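Local coordinates for extracellular haem-binding protein (Streptomyces reticuli, PDB 3FPW) that binds haem and iron, probably degrades haem, and as an oligomer interacts with its cognate two-component sensor kinase, at residues A[68-73]-A[98-103]; A[76-81]-A[88-93]; A[120-125]-A[131-136]; A[124-129]-A[144-149]; A[166-171]-A[185-190]. All coordinates share one frame; numbering follows the deposited sequence. Where two conformers were deposited one is given.

Interaction 1 of 5, residues A[68-73]-A[98-103]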
# COMPACT_ATOMS: atom_id res chain seq x y z
N GLU A 68 -15.80 -24.65 -10.14
CA GLU A 68 -16.31 -25.87 -9.51
C GLU A 68 -15.16 -26.75 -8.98
O GLU A 68 -15.21 -27.23 -7.82
CB GLU A 68 -17.20 -26.65 -10.50
CG GLU A 68 -17.72 -27.97 -9.94
CD GLU A 68 -18.51 -28.79 -10.96
OE1 GLU A 68 -19.22 -29.73 -10.53
OE2 GLU A 68 -18.42 -28.53 -12.19
N ALA A 69 -14.13 -26.97 -9.80
CA ALA A 69 -13.01 -27.83 -9.40
C ALA A 69 -12.19 -27.17 -8.30
O ALA A 69 -11.80 -27.82 -7.32
CB ALA A 69 -12.11 -28.11 -10.59
N ALA A 70 -11.92 -25.88 -8.45
CA ALA A 70 -11.14 -25.19 -7.40
C ALA A 70 -11.86 -25.20 -6.05
O ALA A 70 -11.24 -25.35 -4.98
CB ALA A 70 -10.87 -23.76 -7.83
N THR A 71 -13.18 -25.03 -6.09
CA THR A 71 -13.98 -25.09 -4.88
C THR A 71 -13.97 -26.47 -4.25
O THR A 71 -13.82 -26.60 -3.03
CB THR A 71 -15.44 -24.69 -5.18
OG1 THR A 71 -15.45 -23.35 -5.71
CG2 THR A 71 -16.30 -24.75 -3.90
N LYS A 72 -14.12 -27.50 -5.08
CA LYS A 72 -14.09 -28.89 -4.58
C LYS A 72 -12.77 -29.15 -3.86
O LYS A 72 -12.77 -29.75 -2.77
CB LYS A 72 -14.29 -29.85 -5.76
CG LYS A 72 -14.14 -31.33 -5.47
CD LYS A 72 -14.61 -32.20 -6.64
CE LYS A 72 -13.62 -32.19 -7.81
NZ LYS A 72 -13.85 -33.33 -8.78
N ALA A 73 -11.66 -28.72 -4.46
CA ALA A 73 -10.35 -28.95 -3.88
C ALA A 73 -10.18 -28.18 -2.56
O ALA A 73 -9.69 -28.70 -1.55
CB ALA A 73 -9.24 -28.55 -4.88
N ASN A 98 -4.13 -14.98 -10.12
CA ASN A 98 -5.41 -14.59 -9.47
C ASN A 98 -5.91 -15.60 -8.44
O ASN A 98 -5.91 -16.81 -8.70
CB ASN A 98 -6.55 -14.41 -10.49
CG ASN A 98 -6.35 -13.20 -11.39
OD1 ASN A 98 -5.63 -12.27 -11.05
ND2 ASN A 98 -6.99 -13.23 -12.57
N THR A 99 -6.37 -15.10 -7.30
CA THR A 99 -7.02 -15.99 -6.33
C THR A 99 -8.38 -16.38 -6.88
O THR A 99 -9.15 -15.52 -7.29
CB THR A 99 -7.20 -15.31 -4.97
OG1 THR A 99 -5.89 -14.97 -4.47
CG2 THR A 99 -7.90 -16.22 -3.98
N LEU A 100 -8.66 -17.68 -6.89
CA LEU A 100 -9.93 -18.23 -7.38
C LEU A 100 -10.90 -18.56 -6.25
O LEU A 100 -12.10 -18.35 -6.38
CB LEU A 100 -9.69 -19.52 -8.16
CG LEU A 100 -8.75 -19.43 -9.36
CD1 LEU A 100 -8.79 -20.78 -10.07
CD2 LEU A 100 -9.17 -18.32 -10.31
N VAL A 101 -10.37 -19.08 -5.14
CA VAL A 101 -11.19 -19.47 -3.99
C VAL A 101 -10.41 -19.19 -2.72
O VAL A 101 -9.21 -19.47 -2.65
CB VAL A 101 -11.50 -21.00 -4.00
CG1 VAL A 101 -12.20 -21.42 -2.68
CG2 VAL A 101 -12.36 -21.37 -5.18
N THR A 102 -11.08 -18.65 -1.71
CA THR A 102 -10.55 -18.66 -0.34
C THR A 102 -11.61 -19.13 0.60
O THR A 102 -12.81 -18.83 0.42
CB THR A 102 -10.06 -17.27 0.14
OG1 THR A 102 -11.14 -16.33 0.13
CG2 THR A 102 -8.92 -16.78 -0.72
N LEU A 103 -11.17 -19.85 1.63
CA LEU A 103 -12.08 -20.34 2.66
C LEU A 103 -11.37 -20.15 3.98
O LEU A 103 -10.25 -20.66 4.15
CB LEU A 103 -12.34 -21.82 2.45
CG LEU A 103 -13.00 -22.28 1.16
CD1 LEU A 103 -13.07 -23.82 1.19
CD2 LEU A 103 -14.39 -21.68 1.05
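T71 OG1 is hydrogen-bonded to L67 O, one turn back in helix 67-83, and a methyl of V101 rests against this hydroxyl oxygen of T71. V101 CG2 is 3.7 Å from T71 OG1. The hydroxyl therefore has its polar partner inside its own helix and meets the strand only by van der Waals contact. Its torsion makes this possible: OG1 stands beside the backbone N (chi1 -60°), from where it can reach the carbonyl four residues earlier. The T71 and V101 side chains cross at about a right angle.

V101 CG2 also approaches the helix backbone, 3.9 Å from T71 N. The same methyl packs on the neighbouring alanine, with A70 CB 3.9 Å from V101 CG2. A70 makes a looser second contact to the strand, its CB 4.3 Å from L100 CD1. A small residue at A70 suits the close approach, with the two short axes 8.0 Å apart and crossing at -30°.

L100 and V101 both lie opposite V92 in a classic beta bulge. The bulge turns two consecutive CB atoms toward the helix, which a regular strand would not do. V92 pairs with both residues through its backbone.

The helix lies on one face of the antiparallel sheet, in which 99-104 is one of the two edge strands within this chain. A70 packs on V92 in the adjacent strand 89-94, and L103 continues the contact along the helix to A74 and V78. At the edge, V101 to L103 pair with an antiparallel strand of a second subunit, so the sheet runs on between chains.

Interaction 2 of 5, residues A[76-81]-A[88-93]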
# COMPACT_ATOMS: atom_id res chain seq x y z
N ALA A 76 -12.11 -29.80 0.15
CA ALA A 76 -11.50 -31.07 0.58
C ALA A 76 -10.34 -30.83 1.54
O ALA A 76 -10.12 -31.59 2.47
CB ALA A 76 -11.05 -31.87 -0.62
N ALA A 77 -9.60 -29.76 1.31
CA ALA A 77 -8.49 -29.44 2.20
C ALA A 77 -9.04 -29.03 3.55
O ALA A 77 -8.55 -29.47 4.58
CB ALA A 77 -7.63 -28.33 1.59
N VAL A 78 -10.08 -28.19 3.57
CA VAL A 78 -10.68 -27.82 4.85
C VAL A 78 -11.20 -29.06 5.56
O VAL A 78 -10.98 -29.25 6.76
CB VAL A 78 -11.83 -26.80 4.68
CG1 VAL A 78 -12.59 -26.62 6.01
CG2 VAL A 78 -11.29 -25.48 4.20
N GLU A 79 -11.90 -29.92 4.83
CA GLU A 79 -12.48 -31.11 5.45
C GLU A 79 -11.42 -32.01 6.05
O GLU A 79 -11.62 -32.56 7.13
CB GLU A 79 -13.34 -31.87 4.45
CG GLU A 79 -14.65 -31.13 4.14
CD GLU A 79 -15.33 -31.66 2.88
OE1 GLU A 79 -15.00 -32.78 2.45
OE2 GLU A 79 -16.19 -30.93 2.32
N ALA A 80 -10.29 -32.13 5.37
CA ALA A 80 -9.20 -32.95 5.89
C ALA A 80 -8.64 -32.34 7.18
O ALA A 80 -8.38 -33.05 8.15
CB ALA A 80 -8.09 -33.11 4.85
N ALA A 81 -8.46 -31.03 7.21
CA ALA A 81 -8.04 -30.40 8.46
C ALA A 81 -9.08 -30.57 9.57
O ALA A 81 -8.73 -30.86 10.73
CB ALA A 81 -7.72 -28.92 8.22
N VAL A 88 -7.90 -24.12 9.71
CA VAL A 88 -7.00 -23.63 8.66
C VAL A 88 -7.74 -22.69 7.74
O VAL A 88 -8.97 -22.69 7.70
CB VAL A 88 -6.40 -24.77 7.81
CG1 VAL A 88 -5.60 -25.75 8.71
CG2 VAL A 88 -7.48 -25.51 6.95
N SER A 89 -6.99 -21.88 7.01
CA SER A 89 -7.51 -21.19 5.85
C SER A 89 -6.94 -21.87 4.62
O SER A 89 -5.82 -22.42 4.66
CB SER A 89 -7.12 -19.70 5.84
OG SER A 89 -7.69 -18.97 6.92
N VAL A 90 -7.68 -21.80 3.52
CA VAL A 90 -7.28 -22.47 2.29
C VAL A 90 -7.47 -21.50 1.13
O VAL A 90 -8.47 -20.77 1.07
CB VAL A 90 -8.10 -23.77 2.05
CG1 VAL A 90 -7.63 -24.48 0.78
CG2 VAL A 90 -7.95 -24.72 3.23
N ALA A 91 -6.51 -21.47 0.22
CA ALA A 91 -6.66 -20.65 -0.98
C ALA A 91 -6.34 -21.46 -2.20
O ALA A 91 -5.40 -22.28 -2.17
CB ALA A 91 -5.73 -19.45 -0.93
N VAL A 92 -7.06 -21.19 -3.30
CA VAL A 92 -6.64 -21.74 -4.59
C VAL A 92 -6.32 -20.56 -5.50
O VAL A 92 -7.15 -19.66 -5.67
CB VAL A 92 -7.73 -22.63 -5.22
CG1 VAL A 92 -7.31 -23.17 -6.59
CG2 VAL A 92 -8.13 -23.78 -4.27
N VAL A 93 -5.10 -20.55 -6.04
CA VAL A 93 -4.62 -19.44 -6.85
C VAL A 93 -4.27 -19.96 -8.26
O VAL A 93 -3.60 -20.97 -8.43
CB VAL A 93 -3.38 -18.75 -6.19
CG1 VAL A 93 -2.76 -17.69 -7.11
CG2 VAL A 93 -3.75 -18.14 -4.82
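V78 and V90 meet through one methyl each, with V78 CG2 3.6 Å from V90 CG2. The second close point is A81, whose CB is 3.6 Å from V88 CG2 and 3.8 Å from V88 CG1. Both V88 methyls thus straddle one alanine. V88 does this with CG1 beside its backbone N (chi1 -59°), which leaves CG2 between the N and the carbonyl carbon. A77 adds a third point, also on V90: its CB is 3.9 Å from V90 CG1 and nearly as close to V90 CG2.

A77, V78 and A81 lie along one side of helix 67-83. V88 and V90, two residues apart, point the same way from the chain. S89 between them points away, and its OG is hydrogen-bonded to S112 OG.

Further out, backbone bonds fix the strand: V90 pairs with L103 and S89 with A171. L103 also packs on V78, and Y182 of helix 176-187 packs on A81. L67 of a second subunit reaches V78.

The touching side chains are all buried alanines and valines, and nothing polar passes between the segments. The helix is therefore held to the sheet here by the fit of methyl groups and the exclusion of water.

Interaction 3 of 5, residues A[120-125]-A[131-136]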
# COMPACT_ATOMS: atom_id res chain seq x y z
N ALA A 120 -0.09 -20.61 -1.97
CA ALA A 120 -0.66 -21.07 -3.23
C ALA A 120 -0.00 -20.37 -4.45
O ALA A 120 0.32 -21.01 -5.46
CB ALA A 120 -2.18 -20.85 -3.23
N PHE A 121 0.15 -19.05 -4.35
CA PHE A 121 0.77 -18.28 -5.41
C PHE A 121 2.21 -18.79 -5.65
O PHE A 121 2.68 -18.90 -6.77
CB PHE A 121 0.82 -16.81 -4.95
CG PHE A 121 1.47 -15.86 -5.93
CD1 PHE A 121 2.81 -15.49 -5.80
CD2 PHE A 121 0.73 -15.32 -6.98
CE1 PHE A 121 3.41 -14.60 -6.71
CE2 PHE A 121 1.32 -14.42 -7.87
CZ PHE A 121 2.65 -14.08 -7.74
N THR A 122 2.91 -19.12 -4.56
CA THR A 122 4.31 -19.50 -4.67
C THR A 122 4.44 -20.86 -5.33
O THR A 122 5.29 -21.08 -6.21
CB THR A 122 4.96 -19.47 -3.30
OG1 THR A 122 4.83 -18.14 -2.78
CG2 THR A 122 6.43 -19.83 -3.39
N ALA A 123 3.59 -21.79 -4.90
CA ALA A 123 3.58 -23.13 -5.48
C ALA A 123 3.29 -23.12 -6.99
O ALA A 123 3.94 -23.85 -7.76
CB ALA A 123 2.57 -24.01 -4.77
N VAL A 124 2.32 -22.31 -7.43
CA VAL A 124 1.95 -22.31 -8.84
C VAL A 124 2.98 -21.55 -9.67
O VAL A 124 3.15 -21.84 -10.85
CB VAL A 124 0.52 -21.77 -9.11
CG1 VAL A 124 0.48 -20.28 -9.00
CG2 VAL A 124 0.06 -22.22 -10.52
N SER A 125 3.68 -20.60 -9.06
CA SER A 125 4.72 -19.85 -9.75
C SER A 125 5.92 -20.71 -10.14
O SER A 125 6.48 -20.52 -11.22
CB SER A 125 5.20 -18.68 -8.91
OG SER A 125 4.21 -17.67 -8.83
N SER A 131 7.18 -26.61 0.48
CA SER A 131 8.15 -27.28 1.34
C SER A 131 9.47 -27.46 0.61
O SER A 131 10.53 -27.28 1.20
CB SER A 131 7.65 -28.66 1.78
OG SER A 131 7.35 -29.43 0.65
N GLU A 132 9.42 -27.83 -0.66
CA GLU A 132 10.66 -28.01 -1.39
C GLU A 132 11.28 -26.67 -1.74
O GLU A 132 12.49 -26.48 -1.62
CB GLU A 132 10.45 -28.86 -2.63
CG GLU A 132 11.73 -29.45 -3.17
CD GLU A 132 11.91 -30.92 -2.80
OE1 GLU A 132 12.67 -31.61 -3.49
OE2 GLU A 132 11.27 -31.40 -1.85
N LEU A 133 10.44 -25.72 -2.15
CA LEU A 133 10.93 -24.39 -2.52
C LEU A 133 11.69 -23.73 -1.37
O LEU A 133 12.67 -23.02 -1.61
CB LEU A 133 9.77 -23.51 -3.01
CG LEU A 133 9.19 -23.96 -4.36
CD1 LEU A 133 7.92 -23.18 -4.66
CD2 LEU A 133 10.21 -23.79 -5.48
N ALA A 134 11.25 -23.97 -0.14
CA ALA A 134 11.87 -23.37 1.03
C ALA A 134 13.33 -23.81 1.12
O ALA A 134 14.20 -23.04 1.54
CB ALA A 134 11.12 -23.76 2.30
N LYS A 135 13.58 -25.03 0.68
CA LYS A 135 14.93 -25.60 0.74
C LYS A 135 15.86 -24.98 -0.28
O LYS A 135 17.10 -24.98 -0.12
CB LYS A 135 14.85 -27.12 0.61
CG LYS A 135 14.03 -27.73 1.73
CD LYS A 135 13.87 -29.24 1.56
CE LYS A 135 12.71 -29.77 2.38
NZ LYS A 135 12.89 -29.65 3.85
N ARG A 136 15.28 -24.39 -1.33
CA ARG A 136 16.06 -23.69 -2.34
C ARG A 136 16.70 -22.42 -1.81
O ARG A 136 17.65 -21.90 -2.39
CB ARG A 136 15.20 -23.33 -3.55
CG ARG A 136 14.74 -24.53 -4.33
CD ARG A 136 13.98 -24.09 -5.56
NE ARG A 136 13.33 -25.22 -6.22
CZ ARG A 136 12.67 -25.14 -7.36
NH1 ARG A 136 12.56 -23.97 -7.98
NH2 ARG A 136 12.10 -26.21 -7.89
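L133 and T122 join two consecutive helices, 112-126 and 130-135, in a helix-loop-helix unit. L133 has the most surface buried in the contact, T122 about half as much, and A123 a little.

One methyl of L133 does the work. Its CD1 is 3.7 Å from T122 O and 3.9 Å from T122 CG2. It thus sits at the junction of backbone carbonyl and side chain. The methyl also comes to 4.4 Å from the backbone at A123 CA. The T122 and L133 side chains run antiparallel, one beside the other.

T122 turns its methyl to helix 130-135 and keeps its hydroxyl for other partners. CG2 is anti to the backbone N (chi1 -59° for OG1), and OG1 stands beside that N. From there it is hydrogen-bonded to R118 O, one turn back, and to L150 N in the loop beyond. The buried oxygen is satisfied on both counts, and it ties helix 112-126 to that loop.

L133 is enclosed by more than this helix: A128, F151 and W126 pack on it. Its other methyl, CD2, lies over the centre of the R136 guanidinium, 3.3 Å above the plane.

On another side of helix 112-126, F121 packs on P110 of a fourth subunit and S125 on Q111 of that chain. S125 stays bound to its own helix. F121 O accepts two bonds from it, one from S125 OG at 2.8 Å and one from S125 N at 3.0 Å, and the two donors arrive from opposite faces of the carbonyl plane.

Interaction 4 of 5, residues A[124-129]-A[144-149]. With PO4 (phosphate ion), chain G.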
# COMPACT_ATOMS: atom_id res chain seq x y z
N VAL A 124 2.32 -22.31 -7.43
CA VAL A 124 1.95 -22.31 -8.84
C VAL A 124 2.98 -21.55 -9.67
O VAL A 124 3.15 -21.84 -10.85
CB VAL A 124 0.52 -21.77 -9.11
CG1 VAL A 124 0.48 -20.28 -9.00
CG2 VAL A 124 0.06 -22.22 -10.52
N SER A 125 3.68 -20.60 -9.06
CA SER A 125 4.72 -19.85 -9.75
C SER A 125 5.92 -20.71 -10.14
O SER A 125 6.48 -20.52 -11.22
CB SER A 125 5.20 -18.68 -8.91
OG SER A 125 4.21 -17.67 -8.83
N TRP A 126 6.31 -21.63 -9.26
CA TRP A 126 7.46 -22.50 -9.53
C TRP A 126 7.07 -23.95 -9.82
O TRP A 126 7.94 -24.79 -10.08
CB TRP A 126 8.50 -22.43 -8.39
CG TRP A 126 9.35 -21.19 -8.47
CD1 TRP A 126 10.51 -21.03 -9.19
CD2 TRP A 126 9.12 -19.94 -7.81
NE1 TRP A 126 11.00 -19.76 -9.03
CE2 TRP A 126 10.16 -19.07 -8.19
CE3 TRP A 126 8.13 -19.47 -6.95
CZ2 TRP A 126 10.25 -17.75 -7.72
CZ3 TRP A 126 8.22 -18.15 -6.49
CH2 TRP A 126 9.27 -17.31 -6.88
N ASN A 127 5.77 -24.23 -9.84
CA ASN A 127 5.29 -25.59 -10.09
C ASN A 127 5.97 -26.60 -9.16
O ASN A 127 6.45 -27.66 -9.60
CB ASN A 127 5.47 -25.98 -11.55
CG ASN A 127 4.76 -27.26 -11.88
OD1 ASN A 127 3.78 -27.62 -11.22
ND2 ASN A 127 5.22 -27.96 -12.92
N ALA A 128 5.96 -26.28 -7.88
CA ALA A 128 6.64 -27.12 -6.88
C ALA A 128 5.99 -26.89 -5.53
O ALA A 128 5.53 -25.78 -5.26
CB ALA A 128 8.13 -26.74 -6.81
N PRO A 129 6.00 -27.91 -4.66
CA PRO A 129 5.49 -27.74 -3.30
C PRO A 129 6.33 -26.71 -2.55
O PRO A 129 7.55 -26.65 -2.75
CB PRO A 129 5.68 -29.13 -2.67
CG PRO A 129 5.95 -30.07 -3.81
CD PRO A 129 6.56 -29.25 -4.90
N LYS A 144 13.14 -15.33 -1.74
CA LYS A 144 12.03 -14.95 -0.87
C LYS A 144 11.75 -13.45 -0.87
O LYS A 144 10.76 -12.99 -0.29
CB LYS A 144 12.25 -15.47 0.56
CG LYS A 144 13.31 -14.72 1.32
CD LYS A 144 13.48 -15.34 2.71
CE LYS A 144 14.78 -14.89 3.35
NZ LYS A 144 14.88 -13.41 3.43
N ASP A 145 12.58 -12.68 -1.58
CA ASP A 145 12.36 -11.24 -1.72
C ASP A 145 11.45 -10.91 -2.89
O ASP A 145 11.03 -9.77 -3.08
CB ASP A 145 13.72 -10.54 -1.82
CG ASP A 145 14.50 -10.62 -0.51
OD1 ASP A 145 13.87 -10.47 0.56
OD2 ASP A 145 15.72 -10.85 -0.53
N ILE A 146 11.11 -11.93 -3.67
CA ILE A 146 10.19 -11.75 -4.78
C ILE A 146 8.80 -11.46 -4.23
O ILE A 146 8.28 -12.20 -3.38
CB ILE A 146 10.19 -12.98 -5.68
CG1 ILE A 146 11.53 -13.11 -6.39
CG2 ILE A 146 9.01 -12.96 -6.69
CD1 ILE A 146 11.74 -14.45 -7.09
N PRO A 147 8.18 -10.36 -4.68
CA PRO A 147 6.90 -9.93 -4.17
C PRO A 147 5.83 -11.00 -4.27
O PRO A 147 5.76 -11.74 -5.26
CB PRO A 147 6.55 -8.74 -5.08
CG PRO A 147 7.88 -8.15 -5.35
CD PRO A 147 8.75 -9.37 -5.60
N GLY A 148 5.00 -11.08 -3.23
CA GLY A 148 3.80 -11.91 -3.24
C GLY A 148 4.05 -13.36 -2.84
O GLY A 148 3.12 -14.16 -2.76
N THR A 149 5.31 -13.68 -2.58
CA THR A 149 5.71 -15.06 -2.25
C THR A 149 5.77 -15.40 -0.75
O THR A 149 5.87 -14.52 0.11
CB THR A 149 7.05 -15.42 -2.89
OG1 THR A 149 8.08 -14.61 -2.32
CG2 THR A 149 7.00 -15.18 -4.42
P PO4 G . 4.53 -8.03 -1.15
O1 PO4 G . 5.28 -9.34 -0.99
O2 PO4 G . 4.09 -7.51 0.20
O3 PO4 G . 5.47 -7.03 -1.80
O4 PO4 G . 3.32 -8.22 -2.03
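W126 holds its ring beside its own backbone N (chi1 -78°), which carries the six-membered end of the indole to I146 and T149. T149 places OG1 between its backbone N and carbonyl carbon (chi1 65°), and this turns the methyl CG2 to the indole. Both partners meet the ring at its edge, near its plane. I146 CD1 is 3.7 Å from W126 CZ2, and T149 CG2 is 3.8 Å from W126 CZ3.

T149 OG1 closes the turn, donating to I146 O at 2.6 Å in the carbonyl plane. The backbone bond of this type II turn, T149 N to I146 O, is weak. With an alanine in place of T149, the W126 edge would probably face a gap and I146 O keep just that weak bond. G148 takes the positive-phi place in the turn, and its N donates to a phosphate ion, 2.9 Å from O1 and nearly straight. R118 also binds this ion, probably from the crystallisation liquor.

R136 and F151 also pack on W126, as does Q111 of a fourth subunit. Apolar contacts thus seat the loop on the indole, while the threonine hydroxyl probably helps to hold the turn.

Interaction 5 of 5, residues A[166-171]-A[185-190]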
# COMPACT_ATOMS: atom_id res chain seq x y z
N ALA A 166 -2.76 -24.27 -11.24
CA ALA A 166 -3.23 -23.70 -9.99
C ALA A 166 -2.29 -24.10 -8.86
O ALA A 166 -1.52 -25.05 -8.98
CB ALA A 166 -4.65 -24.18 -9.69
N GLY A 167 -2.37 -23.36 -7.77
CA GLY A 167 -1.73 -23.79 -6.52
C GLY A 167 -2.79 -23.84 -5.45
O GLY A 167 -3.70 -23.01 -5.44
N ILE A 168 -2.68 -24.80 -4.53
CA ILE A 168 -3.54 -24.85 -3.36
C ILE A 168 -2.66 -24.59 -2.14
O ILE A 168 -1.61 -25.23 -1.99
CB ILE A 168 -4.18 -26.24 -3.21
CG1 ILE A 168 -5.02 -26.54 -4.45
CG2 ILE A 168 -5.02 -26.28 -1.94
CD1 ILE A 168 -5.55 -27.98 -4.51
N GLY A 169 -3.05 -23.61 -1.33
CA GLY A 169 -2.28 -23.23 -0.15
C GLY A 169 -3.10 -23.34 1.12
O GLY A 169 -4.28 -23.05 1.12
N VAL A 170 -2.47 -23.82 2.20
CA VAL A 170 -3.15 -24.02 3.48
C VAL A 170 -2.29 -23.45 4.55
O VAL A 170 -1.06 -23.58 4.50
CB VAL A 170 -3.37 -25.52 3.77
CG1 VAL A 170 -4.02 -25.75 5.16
CG2 VAL A 170 -4.27 -26.10 2.69
N ALA A 171 -2.92 -22.80 5.50
CA ALA A 171 -2.16 -22.27 6.63
C ALA A 171 -2.99 -22.33 7.90
O ALA A 171 -4.22 -22.35 7.81
CB ALA A 171 -1.73 -20.81 6.33
N ALA A 185 -4.35 -33.16 0.32
CA ALA A 185 -5.67 -33.78 0.42
C ALA A 185 -6.70 -33.06 -0.46
O ALA A 185 -7.58 -33.69 -1.05
CB ALA A 185 -6.14 -33.80 1.87
N GLY A 186 -6.57 -31.74 -0.53
CA GLY A 186 -7.41 -30.97 -1.44
C GLY A 186 -7.11 -31.26 -2.91
O GLY A 186 -8.01 -31.50 -3.70
N ALA A 187 -5.83 -31.27 -3.28
CA ALA A 187 -5.47 -31.60 -4.65
C ALA A 187 -5.91 -33.00 -5.06
O ALA A 187 -6.25 -33.24 -6.22
CB ALA A 187 -3.98 -31.47 -4.85
N ALA A 188 -5.91 -33.91 -4.08
CA ALA A 188 -6.16 -35.34 -4.34
C ALA A 188 -7.54 -35.62 -4.92
O ALA A 188 -7.75 -36.70 -5.51
CB ALA A 188 -5.95 -36.15 -3.06
N VAL A 189 -8.48 -34.71 -4.72
CA VAL A 189 -9.83 -34.94 -5.21
C VAL A 189 -9.99 -34.55 -6.65
O VAL A 189 -11.05 -34.80 -7.23
CB VAL A 189 -10.89 -34.23 -4.38
CG1 VAL A 189 -10.76 -34.65 -2.92
CG2 VAL A 189 -10.76 -32.73 -4.55
N LEU A 190 -8.94 -33.99 -7.24
CA LEU A 190 -8.96 -33.61 -8.64
C LEU A 190 -8.40 -34.73 -9.51
O LEU A 190 -7.72 -35.63 -9.02
CB LEU A 190 -8.14 -32.34 -8.86
CG LEU A 190 -8.61 -31.12 -8.05
CD1 LEU A 190 -7.63 -29.98 -8.28
CD2 LEU A 190 -9.99 -30.72 -8.49
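I168 presses the end of its side chain onto the G186-A187 peptide, and this is the tight part of the contact. I168 CD1 is 3.5 Å from A187 N and 3.6 Å from A187 CA. A187 CB is a little further, 3.8 Å from I168 CD1. G186 C is 4.0 Å from the same I168 methyl. CG1 stands beside the backbone N of I168 (chi1 -60°) and the chain is extended beyond it, so CD1 reaches the helix. G186 has no side chain here; a CB would point toward the strand, near I168 CG2.

Past A187 the contact thins. A188 to L190 form the end of a type I turn, closed by L190 N to A187 O at 3.0 Å. A188 is exposed, and L190 CD1 stays 4.7 Å from I168 CD1, too far for close contact. A third subunit flanks this end: its V52 packs on A187 and its E58 on L190.

A73 and V158 also pack on I168. Helices 67-83 and 176-187 thus share one face of the antiparallel sheet, while helix 112-126 lies on the other, where A171 meets S115 and K119. This is an alpha/beta/alpha layering, consistent with membership of the GAF clan.

After the N-terminal strands, helix 67-83 is the first element to take part, and it serves two contacts. Interaction 2 closes the short loop back to strand 89-94. It is nested inside the longer loop that interaction 1 closes to strand 99-104, the next strand of the sheet. Helix 112-126 follows. Interactions 3 and 4 both start at its C-terminal end and share V124 and S125; one reaches helix 130-135, the other the loop at 144-149. Interaction 5 comes last, tying strand 163-171 to the C-terminal helix. Strands 89-94 and 163-171 are neighbours, which joins interactions 2 and 5. A120 and V124 pack against the sheet from the helix of interactions 3 and 4.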